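SnoaL-like domain-containing protein (Burkholderia thailandensis E264, PDB 3EC9) is of unknown function but belongs to the NTF2-like superfamily, whose curved sheet and helices often enclose a pocket, so it may bind a small molecule. Local coordinates at residues Val18-Tyr22 with Phe78-Leu83; Met34-Ala38 with Gly120-His124; Gly48-Ala52 with Arg67-Glu71; Tyr100-Ser106 with Gln136-Pro140; Cys109-Val114 with Phe125-Asp130. All coordinates share one frame; numbering follows the deposited sequence.

Contacts 1, 3 and 5 surround the interior of the NTF2-like cone, where glycerol and acetate, probably from the crystallisation liquor, lie close to F78, L69, F125 and Q127 and may mark a pocket. Contact 5 is central: Y22 OH of contact 1 lies 2.7 Å from its H113 ND1, and D81 OD2 makes a salt bridge to R110 NH1 at 3.0 Å. Contact 2 continues strand 121-129 at its start and meets contact 1 where M34 CE packs 4.0 Å from H21 CE1. Contact 4 lies at the far end, its centre about 33 Å from that of contact 2, and is tied to contact 3 through R101 NH2 and G70 O, 3.0 Å apart.

Contact 1. Residues Val18-Tyr22 with Phe78-Leu83; sequences VADHY and FKLDAL
The hydroxyl of Y22, whose ring spans the gap to F78, L80 and L83, is gripped by two groups: the indole N-H of W115 and ND1 of H113. With its far end fixed in this way, the ring presents different sides to the strand. L80 CD1 sits over one face, 4.1 Å from the ring centroid and 18° off the normal, a CH-pi contact. L83 CD1 comes instead to the edge, 3.8 Å from Y22 CE2. F78 approaches the CD1-CE1 flank obliquely, from the same side of the plane as L80, its CE2 3.3 Å from Y22 CE1; the rings are inclined by 30° and slid apart, so that they barely overlap. Tyrosine suits the place because it offers both a broad apolar surface and a buried polar tip. The branches of L83 divide between two helix residues: CD2 rests 4.0 Å from A19 CB, while CD1 also reaches V18 CG1. A19, being small, lets the leucine come close to the helix. Nearby, D81 and A82 both face V93 in a classic beta bulge. This is the packing of an N-terminal helix against a long sheet strand, as in the NTF2-like fold.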
# COMPACT_ATOMS: atom_id res chain seq x y z
N VAL B 18 8.42 -13.92 -7.11
CA VAL B 18 7.15 -13.28 -6.76
C VAL B 18 6.18 -13.32 -7.93
O VAL B 18 5.02 -13.64 -7.76
CB VAL B 18 7.39 -11.83 -6.28
CG1 VAL B 18 6.06 -11.02 -6.15
CG2 VAL B 18 8.15 -11.86 -4.95
N ALA B 19 6.66 -13.07 -9.16
CA ALA B 19 5.83 -13.27 -10.34
C ALA B 19 5.25 -14.69 -10.40
O ALA B 19 4.06 -14.87 -10.74
CB ALA B 19 6.62 -12.96 -11.63
N ASP B 20 6.08 -15.70 -10.11
CA ASP B 20 5.58 -17.10 -10.07
C ASP B 20 4.45 -17.28 -9.05
O ASP B 20 3.45 -17.96 -9.30
CB ASP B 20 6.69 -18.05 -9.68
CG ASP B 20 7.70 -18.27 -10.78
OD1 ASP B 20 7.43 -17.97 -11.96
OD2 ASP B 20 8.76 -18.82 -10.44
N HIS B 21 4.63 -16.68 -7.87
CA HIS B 21 3.56 -16.68 -6.86
C HIS B 21 2.25 -16.11 -7.42
O HIS B 21 1.20 -16.71 -7.28
CB HIS B 21 3.92 -15.92 -5.56
CG HIS B 21 2.75 -15.75 -4.68
ND1 HIS B 21 2.34 -16.73 -3.81
CD2 HIS B 21 1.82 -14.77 -4.62
CE1 HIS B 21 1.21 -16.35 -3.24
NE2 HIS B 21 0.89 -15.16 -3.69
N TYR B 22 2.33 -14.94 -8.03
CA TYR B 22 1.13 -14.28 -8.53
C TYR B 22 0.42 -15.10 -9.60
O TYR B 22 -0.80 -15.20 -9.60
CB TYR B 22 1.45 -12.91 -9.08
CG TYR B 22 1.57 -11.81 -8.03
CD1 TYR B 22 0.55 -11.54 -7.12
CD2 TYR B 22 2.69 -11.00 -7.99
CE1 TYR B 22 0.66 -10.49 -6.14
CE2 TYR B 22 2.83 -9.99 -7.04
CZ TYR B 22 1.81 -9.72 -6.15
OH TYR B 22 1.97 -8.68 -5.28
N PHE B 78 -7.51 -10.82 -7.32
CA PHE B 78 -6.43 -9.84 -7.42
C PHE B 78 -6.00 -9.78 -8.86
O PHE B 78 -5.75 -10.82 -9.48
CB PHE B 78 -5.22 -10.20 -6.55
CG PHE B 78 -4.06 -9.30 -6.77
CD1 PHE B 78 -4.14 -7.95 -6.45
CD2 PHE B 78 -2.90 -9.79 -7.33
CE1 PHE B 78 -3.07 -7.12 -6.67
CE2 PHE B 78 -1.84 -8.96 -7.56
CZ PHE B 78 -1.94 -7.60 -7.22
N LYS B 79 -5.93 -8.57 -9.38
CA LYS B 79 -5.46 -8.32 -10.73
C LYS B 79 -4.18 -7.50 -10.62
O LYS B 79 -4.18 -6.37 -10.16
CB LYS B 79 -6.52 -7.59 -11.57
CG LYS B 79 -7.80 -8.40 -11.81
N LEU B 80 -3.06 -8.08 -11.05
CA LEU B 80 -1.78 -7.43 -11.03
C LEU B 80 -1.64 -6.42 -12.16
O LEU B 80 -1.83 -6.79 -13.33
CB LEU B 80 -0.68 -8.47 -11.17
CG LEU B 80 0.77 -8.03 -10.97
CD1 LEU B 80 1.06 -7.51 -9.55
CD2 LEU B 80 1.77 -9.14 -11.36
N ASP B 81 -1.30 -5.19 -11.79
CA ASP B 81 -1.15 -4.08 -12.73
C ASP B 81 0.33 -3.72 -12.96
O ASP B 81 0.72 -3.37 -14.07
CB ASP B 81 -1.93 -2.85 -12.25
CG ASP B 81 -3.46 -3.02 -12.36
OD1 ASP B 81 -3.96 -3.73 -13.26
OD2 ASP B 81 -4.17 -2.43 -11.52
N ALA B 82 1.14 -3.80 -11.91
CA ALA B 82 2.57 -3.42 -11.94
C ALA B 82 3.35 -4.28 -11.03
O ALA B 82 2.83 -4.77 -10.06
CB ALA B 82 2.81 -1.97 -11.62
N LEU B 83 4.62 -4.49 -11.35
CA LEU B 83 5.49 -5.26 -10.48
C LEU B 83 6.86 -4.59 -10.51
O LEU B 83 7.50 -4.50 -11.55
CB LEU B 83 5.58 -6.72 -10.91
CG LEU B 83 6.22 -7.69 -9.90
CD1 LEU B 83 5.41 -7.73 -8.60
CD2 LEU B 83 6.36 -9.08 -10.53

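Contact 2. Residues Met34-Ala38 with Gly120-His124; sequences MADIA and GKIVH
K121 starts its course against A38 and ends among the carbonyls of A35 and I37. Its CB lies 3.7 Å from A38 CB, a small neighbour that leaves the lysine passage. CG swings past D36 O, and a bend at chi2 (-74°) folds the chain back so that CD also stays beside this oxygen, 3.5 Å away. The ammonium then meets the other segment through water. One water accepts from K121 NZ at 2.6 Å and donates to both A35 O and I37 O; a second accepts from NZ and donates to D36 OD1 at 2.6 Å. The opposite charges of K121 and D36 probably feel each other through this water, NZ and OD1 being 4.9 Å apart. A long side chain suits the place, since its ammonium can reach both waters.

Beneath it the backbones join. I122 N donates to D36 O at 2.7 Å and A38 N donates to I122 O at 2.9 Å, so I122 bonds the residues on either side of I37, the pattern of a parallel bridge. The side chains of I37 and I122 share one face of the sheet, where I37 CD1 touches I122 CG2 at 4.0 Å; I122 also packs on I17 of helix 14-26, a fitting place for a branched apolar residue. G120, with positive phi, makes the approach to the strand. A type I beta turn from M34 to I37 leads from helix 30-34 into this short parallel pairing at the start of strand 121-129, just before strand 41-45 pairs with it, in the curved sheet of the NTF2-like fold.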
# COMPACT_ATOMS: atom_id res chain seq x y z
N MSE B 34 2.56 -21.50 -2.55
CA MSE B 34 3.33 -21.59 -1.32
C MSE B 34 4.72 -22.24 -1.46
O MSE B 34 5.48 -22.32 -0.50
CB MSE B 34 2.53 -22.35 -0.22
CG MSE B 34 1.17 -21.78 0.15
SE MSE B 34 1.37 -20.15 1.25
CE MSE B 34 1.15 -18.93 -0.16
N ALA B 35 5.08 -22.61 -2.68
CA ALA B 35 6.30 -23.43 -2.95
C ALA B 35 7.58 -22.74 -2.47
O ALA B 35 8.53 -23.45 -2.02
CB ALA B 35 6.43 -23.76 -4.42
N ASP B 36 7.65 -21.40 -2.58
CA ASP B 36 8.87 -20.67 -2.25
C ASP B 36 8.76 -19.92 -0.91
O ASP B 36 9.63 -19.10 -0.58
CB ASP B 36 9.26 -19.70 -3.36
CG ASP B 36 9.53 -20.41 -4.67
OD1 ASP B 36 10.33 -21.40 -4.66
OD2 ASP B 36 8.93 -20.00 -5.68
N ILE B 37 7.72 -20.22 -0.13
CA ILE B 37 7.55 -19.61 1.17
C ILE B 37 8.58 -20.16 2.15
O ILE B 37 8.68 -21.38 2.35
CB ILE B 37 6.11 -19.82 1.68
CG1 ILE B 37 5.11 -19.10 0.78
CG2 ILE B 37 5.88 -19.31 3.11
CD1 ILE B 37 5.08 -17.53 0.82
N ALA B 38 9.31 -19.26 2.80
CA ALA B 38 10.34 -19.68 3.77
C ALA B 38 9.70 -20.20 5.05
O ALA B 38 8.60 -19.79 5.46
CB ALA B 38 11.25 -18.54 4.11
N GLY B 120 16.48 -17.28 -2.15
CA GLY B 120 15.51 -17.96 -2.99
C GLY B 120 14.14 -18.23 -2.40
O GLY B 120 13.32 -18.92 -3.02
N LYS B 121 13.92 -17.75 -1.18
CA LYS B 121 12.65 -17.97 -0.50
C LYS B 121 12.00 -16.64 -0.11
O LYS B 121 12.66 -15.67 0.33
CB LYS B 121 12.84 -18.77 0.77
CG LYS B 121 13.43 -20.20 0.58
CD LYS B 121 12.40 -21.15 0.01
CE LYS B 121 12.78 -22.62 0.21
NZ LYS B 121 11.83 -23.52 -0.53
N ILE B 122 10.70 -16.62 -0.23
CA ILE B 122 9.93 -15.48 0.23
C ILE B 122 9.90 -15.49 1.76
O ILE B 122 9.39 -16.42 2.38
CB ILE B 122 8.48 -15.54 -0.33
CG1 ILE B 122 8.46 -15.42 -1.86
CG2 ILE B 122 7.60 -14.45 0.29
CD1 ILE B 122 7.07 -15.78 -2.47
N VAL B 123 10.47 -14.44 2.35
CA VAL B 123 10.50 -14.31 3.83
C VAL B 123 9.56 -13.25 4.44
O VAL B 123 9.32 -13.25 5.62
CB VAL B 123 11.91 -14.01 4.32
CG1 VAL B 123 12.82 -15.23 4.09
CG2 VAL B 123 12.50 -12.75 3.76
N HIS B 124 9.13 -12.28 3.65
CA HIS B 124 8.17 -11.28 4.15
C HIS B 124 7.17 -10.89 3.04
O HIS B 124 7.53 -10.74 1.86
CB HIS B 124 8.86 -10.01 4.71
CG HIS B 124 8.14 -9.39 5.88
ND1 HIS B 124 7.08 -8.52 5.74
CD2 HIS B 124 8.35 -9.51 7.22
CE1 HIS B 124 6.66 -8.14 6.94
NE2 HIS B 124 7.41 -8.73 7.85
O HOH W 1 9.62 -23.43 0.91
O HOH W 2 12.23 -22.34 -3.11

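Contact 3. Residues Gly48-Ala52 with Arg67-Glu71; sequences GFPCA and RRLGE
Electrostatic contact is made by R68 and P50. The carbonyl oxygen of P50 sits over one face of the guanidinium, 3.0 Å from R68 NH1 and 3.3 Å from R68 CZ. Because it lies above the plane, the N-H groups do not point at it and the angles rule out a hydrogen bond; the attraction is probably that of a partial negative charge for a delocalised cation. R68 reaches the loop with its chain extended, CG anti to the backbone N (chi1 -179°), while its NE turns to E72 in a salt bridge. That second partner is likely to limit the rotation of the flat group.

Beside it the contact is apolar. C51 SG rests 3.9 Å from R68 CD and 4.2 Å from L69 CD2. L69 CD2 also meets F49 CZ at 4.1 Å, the two side chains crossing at about a right angle. F49 and L69 both pack on Y76, which suits their bulk and lack of polarity.

Backbone bonding shapes the loop itself: A52 N donates to F49 O at 2.9 Å, closing a type I beta turn in which P50, with its restricted phi, fits naturally. At the loop's start, G48 N bonds D130 OD2 of the second subunit. The whole is a loop between strands 41-45 and 53-55 packed on helix 58-72, a helix lying over the curved sheet of an NTF2-like domain.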
# COMPACT_ATOMS: atom_id res chain seq x y z
N GLY B 48 -6.58 -3.23 9.15
CA GLY B 48 -8.01 -3.02 8.85
C GLY B 48 -8.67 -4.01 7.92
O GLY B 48 -9.87 -3.90 7.67
N PHE B 49 -7.89 -4.97 7.40
CA PHE B 49 -8.39 -5.98 6.44
C PHE B 49 -9.04 -7.12 7.24
O PHE B 49 -8.57 -7.43 8.34
CB PHE B 49 -7.24 -6.48 5.58
CG PHE B 49 -7.70 -7.28 4.38
CD1 PHE B 49 -8.30 -6.65 3.28
CD2 PHE B 49 -7.51 -8.65 4.34
CE1 PHE B 49 -8.70 -7.41 2.21
CE2 PHE B 49 -7.92 -9.40 3.28
CZ PHE B 49 -8.52 -8.79 2.21
N PRO B 50 -10.12 -7.78 6.72
CA PRO B 50 -10.76 -8.82 7.56
C PRO B 50 -9.83 -9.94 8.01
O PRO B 50 -9.95 -10.43 9.14
CB PRO B 50 -11.86 -9.40 6.65
CG PRO B 50 -11.79 -8.68 5.34
CD PRO B 50 -10.86 -7.53 5.48
N CYS B 51 -8.90 -10.33 7.13
CA CYS B 51 -7.88 -11.33 7.45
C CYS B 51 -6.63 -10.80 8.23
O CYS B 51 -5.60 -11.50 8.25
CB CYS B 51 -7.46 -12.03 6.17
SG CYS B 51 -8.89 -12.84 5.41
N ALA B 52 -6.72 -9.58 8.76
CA ALA B 52 -5.67 -8.91 9.49
C ALA B 52 -4.85 -9.86 10.34
O ALA B 52 -5.39 -10.68 11.09
CB ALA B 52 -6.22 -7.80 10.40
N ARG B 67 -8.09 -19.54 2.52
CA ARG B 67 -9.32 -20.32 2.76
C ARG B 67 -10.47 -19.40 3.21
O ARG B 67 -11.58 -19.54 2.76
CB ARG B 67 -9.08 -21.43 3.78
CG ARG B 67 -10.37 -22.17 4.18
CD ARG B 67 -10.12 -23.28 5.21
NE ARG B 67 -9.71 -22.70 6.49
CZ ARG B 67 -9.59 -23.37 7.62
NH1 ARG B 67 -9.76 -24.67 7.63
NH2 ARG B 67 -9.23 -22.73 8.71
N ARG B 68 -10.19 -18.49 4.15
CA ARG B 68 -11.21 -17.59 4.68
C ARG B 68 -11.75 -16.70 3.57
O ARG B 68 -12.98 -16.45 3.50
CB ARG B 68 -10.64 -16.78 5.85
CG ARG B 68 -11.60 -15.88 6.45
CD ARG B 68 -11.07 -15.17 7.70
NE ARG B 68 -11.95 -14.07 8.03
CZ ARG B 68 -11.75 -13.20 9.00
NH1 ARG B 68 -10.68 -13.31 9.76
NH2 ARG B 68 -12.65 -12.27 9.23
N LEU B 69 -10.87 -16.22 2.69
CA LEU B 69 -11.32 -15.39 1.58
C LEU B 69 -12.34 -16.16 0.72
O LEU B 69 -13.38 -15.59 0.35
CB LEU B 69 -10.16 -14.84 0.73
CG LEU B 69 -9.32 -13.68 1.31
CD1 LEU B 69 -8.06 -13.38 0.48
CD2 LEU B 69 -10.21 -12.47 1.49
N GLY B 70 -12.02 -17.43 0.42
CA GLY B 70 -12.90 -18.30 -0.39
C GLY B 70 -14.21 -18.56 0.28
O GLY B 70 -15.25 -18.65 -0.40
N GLU B 71 -14.20 -18.67 1.60
CA GLU B 71 -15.43 -18.95 2.35
C GLU B 71 -16.34 -17.72 2.46
O GLU B 71 -17.57 -17.86 2.50
CB GLU B 71 -15.13 -19.44 3.76
CG GLU B 71 -14.44 -20.79 3.74
CD GLU B 71 -13.99 -21.26 5.10
OE1 GLU B 71 -13.71 -20.42 5.98
OE2 GLU B 71 -13.90 -22.51 5.25

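Contact 4. Residues Tyr100-Ser106 with Gln136-Pro140; sequences YRRTGKS and QAMQP
An ST turn in the loop of the hairpin formed by strands 89-100 and 106-118 receives the end of helix 131-137, with T103 bonded to A137. T103 OG1 accepts from K105 N at 3.2 Å and donates to A137 O at 2.7 Å, nearly along the C=O axis (173°). The hydroxyl stands between the backbone N and the carbonyl carbon (chi1 63°), where it can serve both; threonine is apt here because its CG2 also covers Q139 O. G104, with positive phi, lets the chain turn between T103 and K105.

K105 runs out in an extended chain along the tail. Its NZ donates to Q139 O at 2.6 Å, from above the carbonyl plane, and makes a weaker bond to P140 O; a long salt bridge of 3.7 Å joins NZ to P140 OXT. A water links NZ further to Q136 O. A positive side chain is well placed here, near the C-terminal carboxylate and the carbonyls at the end of a helix.

The apolar part belongs to Y100 and M138, a selenomethionine described in one of its two deposited conformers. In that conformer M138 CG stands over the centre of the Y100 ring, 3.7 Å from the centroid and 4° off the normal; a bend at chi3 (53°) carries CE across to the phenol end, 3.3 Å from Y100 OH, and SE lies higher above the face in a Met-aromatic contact. W73 meets Y100 edge-to-face. Thus the C-terminal tail is docked on the ST turn of a beta-hairpin loop.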
# COMPACT_ATOMS: atom_id res chain seq x y z
N TYR B 100 -19.06 -9.86 -1.05
CA TYR B 100 -19.16 -10.43 0.28
C TYR B 100 -20.43 -11.26 0.36
O TYR B 100 -21.54 -10.77 0.10
CB TYR B 100 -19.21 -9.33 1.29
CG TYR B 100 -18.94 -9.76 2.70
CD1 TYR B 100 -17.75 -10.39 3.05
CD2 TYR B 100 -19.88 -9.51 3.70
CE1 TYR B 100 -17.49 -10.77 4.35
CE2 TYR B 100 -19.62 -9.86 5.04
CZ TYR B 100 -18.43 -10.49 5.35
OH TYR B 100 -18.10 -10.82 6.65
N ARG B 101 -20.26 -12.54 0.69
CA ARG B 101 -21.40 -13.48 0.64
C ARG B 101 -22.55 -13.11 1.58
O ARG B 101 -23.74 -13.28 1.22
CB ARG B 101 -20.95 -14.91 0.89
CG ARG B 101 -20.06 -15.53 -0.18
CD ARG B 101 -19.78 -16.99 0.12
NE ARG B 101 -18.61 -17.55 -0.57
CZ ARG B 101 -18.58 -17.93 -1.86
NH1 ARG B 101 -19.63 -17.75 -2.65
NH2 ARG B 101 -17.46 -18.45 -2.37
N ARG B 102 -22.23 -12.62 2.77
CA ARG B 102 -23.29 -12.30 3.77
C ARG B 102 -24.24 -11.16 3.37
O ARG B 102 -25.45 -11.17 3.68
CB ARG B 102 -22.66 -11.99 5.15
CG ARG B 102 -23.70 -11.77 6.27
CD ARG B 102 -23.20 -12.14 7.68
NE ARG B 102 -21.93 -11.49 8.00
CZ ARG B 102 -21.80 -10.23 8.41
NH1 ARG B 102 -22.86 -9.44 8.60
NH2 ARG B 102 -20.58 -9.74 8.63
N THR B 103 -23.71 -10.19 2.64
CA THR B 103 -24.46 -8.98 2.29
C THR B 103 -24.81 -8.92 0.80
O THR B 103 -25.73 -8.20 0.42
CB THR B 103 -23.63 -7.76 2.62
OG1 THR B 103 -22.46 -7.81 1.79
CG2 THR B 103 -23.20 -7.73 4.07
N GLY B 104 -24.06 -9.63 -0.05
CA GLY B 104 -24.26 -9.58 -1.50
C GLY B 104 -23.66 -8.35 -2.18
O GLY B 104 -23.85 -8.15 -3.38
N LYS B 105 -22.90 -7.56 -1.39
CA LYS B 105 -22.31 -6.31 -1.87
C LYS B 105 -20.92 -6.55 -2.42
O LYS B 105 -20.14 -7.32 -1.87
CB LYS B 105 -22.24 -5.25 -0.75
CG LYS B 105 -23.57 -4.81 -0.22
CD LYS B 105 -23.39 -3.80 0.88
CE LYS B 105 -24.75 -3.41 1.47
NZ LYS B 105 -24.59 -2.36 2.52
N SER B 106 -20.62 -5.92 -3.56
CA SER B 106 -19.28 -5.97 -4.15
C SER B 106 -18.46 -4.73 -3.82
O SER B 106 -18.99 -3.72 -3.35
CB SER B 106 -19.35 -6.14 -5.67
OG SER B 106 -20.07 -5.09 -6.27
N GLN B 136 -16.87 -1.52 3.60
CA GLN B 136 -18.18 -1.05 3.12
C GLN B 136 -19.00 -2.21 2.54
O GLN B 136 -20.23 -2.25 2.65
CB GLN B 136 -18.02 0.05 2.06
CG GLN B 136 -17.61 1.41 2.57
CD GLN B 136 -17.17 2.40 1.43
OE1 GLN B 136 -17.05 2.04 0.25
NE2 GLN B 136 -16.98 3.63 1.81
N ALA B 137 -18.33 -3.13 1.86
CA ALA B 137 -18.98 -4.29 1.26
C ALA B 137 -19.52 -5.24 2.35
O ALA B 137 -20.39 -6.06 2.08
CB ALA B 137 -18.02 -5.03 0.33
N MSE B 138 -18.96 -5.17 3.55
CA MSE B 138 -19.31 -6.07 4.63
C MSE B 138 -20.37 -5.48 5.54
O MSE B 138 -20.75 -6.09 6.55
CB MSE B 138 -18.06 -6.43 5.42
CG MSE B 138 -16.94 -6.94 4.51
SE MSE B 138 -15.30 -7.14 5.47
CE MSE B 138 -15.98 -8.26 6.89
N GLN B 139 -20.86 -4.30 5.19
CA GLN B 139 -21.94 -3.64 5.95
C GLN B 139 -23.30 -4.07 5.47
O GLN B 139 -23.57 -3.97 4.27
CB GLN B 139 -21.90 -2.13 5.78
CG GLN B 139 -20.62 -1.48 6.25
CD GLN B 139 -20.22 -1.92 7.64
OE1 GLN B 139 -19.10 -2.41 7.85
NE2 GLN B 139 -21.14 -1.77 8.60
N PRO B 140 -24.17 -4.54 6.39
CA PRO B 140 -25.58 -4.75 6.04
C PRO B 140 -26.22 -3.49 5.48
O PRO B 140 -27.02 -3.57 4.55
CB PRO B 140 -26.22 -5.13 7.38
CG PRO B 140 -25.10 -5.75 8.16
CD PRO B 140 -23.88 -4.96 7.78
OXT PRO B 140 -25.95 -2.37 5.94
O HOH W 3 -20.24 -6.64 8.86
O HOH W 4 -22.23 -0.43 1.83

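Contact 5. Residues Cys109-Val114 with Phe125-Asp130; sequences CRVAHV and FEQFTD
H113 lays one face of its imidazole over F125 CE2, which is 3.6 Å from H113 CG. The rings meet obliquely, 42° between planes. Both imidazole nitrogens are bonded, NE2 to Y96 OH, so the rotation of H113 is fixed; histidine can offer two polar atoms and a flat surface at once. On the other face of the sheet V114 CG2 packs 3.6 Å from F128 CE1, while A112 O lies at the edge of the F128 ring. The small A112 leaves room for F128 of the second subunit, which packs on it.

These strands form an antiparallel hairpin within the curved sheet of the NTF2-like fold. In the hydrogen-bonded pair A112 and F128, A112 N donates to F128 O at 2.9 Å and F128 N returns a bond to A112 O at 2.8 Å; V114 and E126 repeat the pattern. H113 with Q127 and V111 with T129 are non-hydrogen-bonded pairs. Beyond them a side chain takes over: T129 OG1, anti to its own N (chi1 -164°), donates to R110 O at 2.8 Å, and D130 N adds a weak bond to that oxygen.

Between subunits, R110 pairs with E126 of the second subunit in a salt bridge, and E126 with R110 of the second subunit. D130, at the N-cap position before helix 131-137, accepts through OD2 from a water bound by R110 N, and its OD1 bonds T131 of the second subunit.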
# COMPACT_ATOMS: atom_id res chain seq x y z
N CYS B 109 -11.03 -2.17 -5.24
CA CYS B 109 -10.09 -1.15 -4.72
C CYS B 109 -8.64 -1.45 -5.08
O CYS B 109 -8.31 -2.52 -5.62
CB CYS B 109 -10.26 -1.03 -3.19
SG CYS B 109 -9.57 -2.45 -2.25
N ARG B 110 -7.76 -0.52 -4.75
CA ARG B 110 -6.34 -0.67 -5.01
C ARG B 110 -5.63 -1.40 -3.90
O ARG B 110 -6.07 -1.44 -2.73
CB ARG B 110 -5.71 0.70 -5.25
CG ARG B 110 -6.25 1.44 -6.50
CD ARG B 110 -5.67 0.87 -7.73
NE ARG B 110 -4.31 1.36 -7.98
CZ ARG B 110 -3.48 0.84 -8.87
NH1 ARG B 110 -3.80 -0.26 -9.53
NH2 ARG B 110 -2.32 1.43 -9.12
N VAL B 111 -4.48 -1.97 -4.25
CA VAL B 111 -3.65 -2.67 -3.29
C VAL B 111 -2.20 -2.63 -3.76
O VAL B 111 -1.92 -2.72 -4.96
CB VAL B 111 -4.10 -4.14 -3.03
CG1 VAL B 111 -4.22 -4.94 -4.32
CG2 VAL B 111 -3.14 -4.81 -2.01
N ALA B 112 -1.28 -2.49 -2.80
CA ALA B 112 0.13 -2.75 -3.01
C ALA B 112 0.58 -3.85 -2.03
O ALA B 112 0.10 -3.92 -0.86
CB ALA B 112 0.99 -1.49 -2.81
N HIS B 113 1.47 -4.73 -2.52
CA HIS B 113 2.09 -5.79 -1.74
C HIS B 113 3.60 -5.63 -1.76
O HIS B 113 4.20 -5.51 -2.83
CB HIS B 113 1.82 -7.16 -2.32
CG HIS B 113 0.38 -7.47 -2.50
ND1 HIS B 113 -0.10 -8.10 -3.62
CD2 HIS B 113 -0.67 -7.31 -1.67
CE1 HIS B 113 -1.40 -8.28 -3.49
NE2 HIS B 113 -1.77 -7.84 -2.31
N VAL B 114 4.19 -5.59 -0.58
CA VAL B 114 5.65 -5.51 -0.45
C VAL B 114 6.20 -6.88 -0.02
O VAL B 114 5.75 -7.47 0.97
CB VAL B 114 6.10 -4.43 0.58
CG1 VAL B 114 7.64 -4.45 0.74
CG2 VAL B 114 5.58 -3.04 0.16
N PHE B 125 5.93 -10.71 3.46
CA PHE B 125 4.84 -10.16 2.64
C PHE B 125 4.11 -9.16 3.52
O PHE B 125 3.82 -9.44 4.70
CB PHE B 125 3.86 -11.25 2.23
CG PHE B 125 2.54 -10.76 1.70
CD1 PHE B 125 1.46 -10.52 2.56
CD2 PHE B 125 2.39 -10.51 0.34
CE1 PHE B 125 0.27 -10.09 2.04
CE2 PHE B 125 1.15 -10.08 -0.18
CZ PHE B 125 0.12 -9.88 0.67
N GLU B 126 3.78 -8.01 2.94
CA GLU B 126 2.90 -7.08 3.65
C GLU B 126 1.89 -6.46 2.67
O GLU B 126 2.26 -6.00 1.59
CB GLU B 126 3.68 -6.04 4.47
CG GLU B 126 2.74 -5.09 5.27
CD GLU B 126 3.45 -4.13 6.16
OE1 GLU B 126 4.71 -4.06 6.14
OE2 GLU B 126 2.74 -3.48 6.99
N GLN B 127 0.62 -6.44 3.08
CA GLN B 127 -0.47 -5.95 2.26
C GLN B 127 -0.82 -4.48 2.67
O GLN B 127 -0.91 -4.16 3.86
CB GLN B 127 -1.70 -6.83 2.53
CG GLN B 127 -2.99 -6.40 1.89
CD GLN B 127 -4.17 -7.09 2.60
OE1 GLN B 127 -4.37 -6.94 3.83
NE2 GLN B 127 -4.94 -7.85 1.85
N PHE B 128 -1.06 -3.63 1.66
CA PHE B 128 -1.51 -2.27 1.87
C PHE B 128 -2.71 -2.01 0.95
O PHE B 128 -2.53 -1.85 -0.25
CB PHE B 128 -0.41 -1.24 1.54
CG PHE B 128 0.90 -1.45 2.28
CD1 PHE B 128 1.76 -2.43 1.86
CD2 PHE B 128 1.23 -0.69 3.39
CE1 PHE B 128 2.96 -2.64 2.54
CE2 PHE B 128 2.42 -0.88 4.07
CZ PHE B 128 3.29 -1.87 3.65
N THR B 129 -3.94 -2.04 1.47
CA THR B 129 -5.13 -1.93 0.66
C THR B 129 -6.18 -1.02 1.26
O THR B 129 -6.05 -0.56 2.41
CB THR B 129 -5.71 -3.32 0.35
OG1 THR B 129 -6.66 -3.27 -0.74
CG2 THR B 129 -6.33 -3.96 1.59
N ASP B 130 -7.24 -0.76 0.49
CA ASP B 130 -8.28 0.20 0.87
C ASP B 130 -9.26 -0.48 1.76
O ASP B 130 -10.35 -0.92 1.39
CB ASP B 130 -8.89 0.78 -0.40
CG ASP B 130 -9.52 2.16 -0.18
OD1 ASP B 130 -9.97 2.46 0.95
OD2 ASP B 130 -9.61 2.94 -1.17
O HOH W 5 -8.68 2.09 -3.63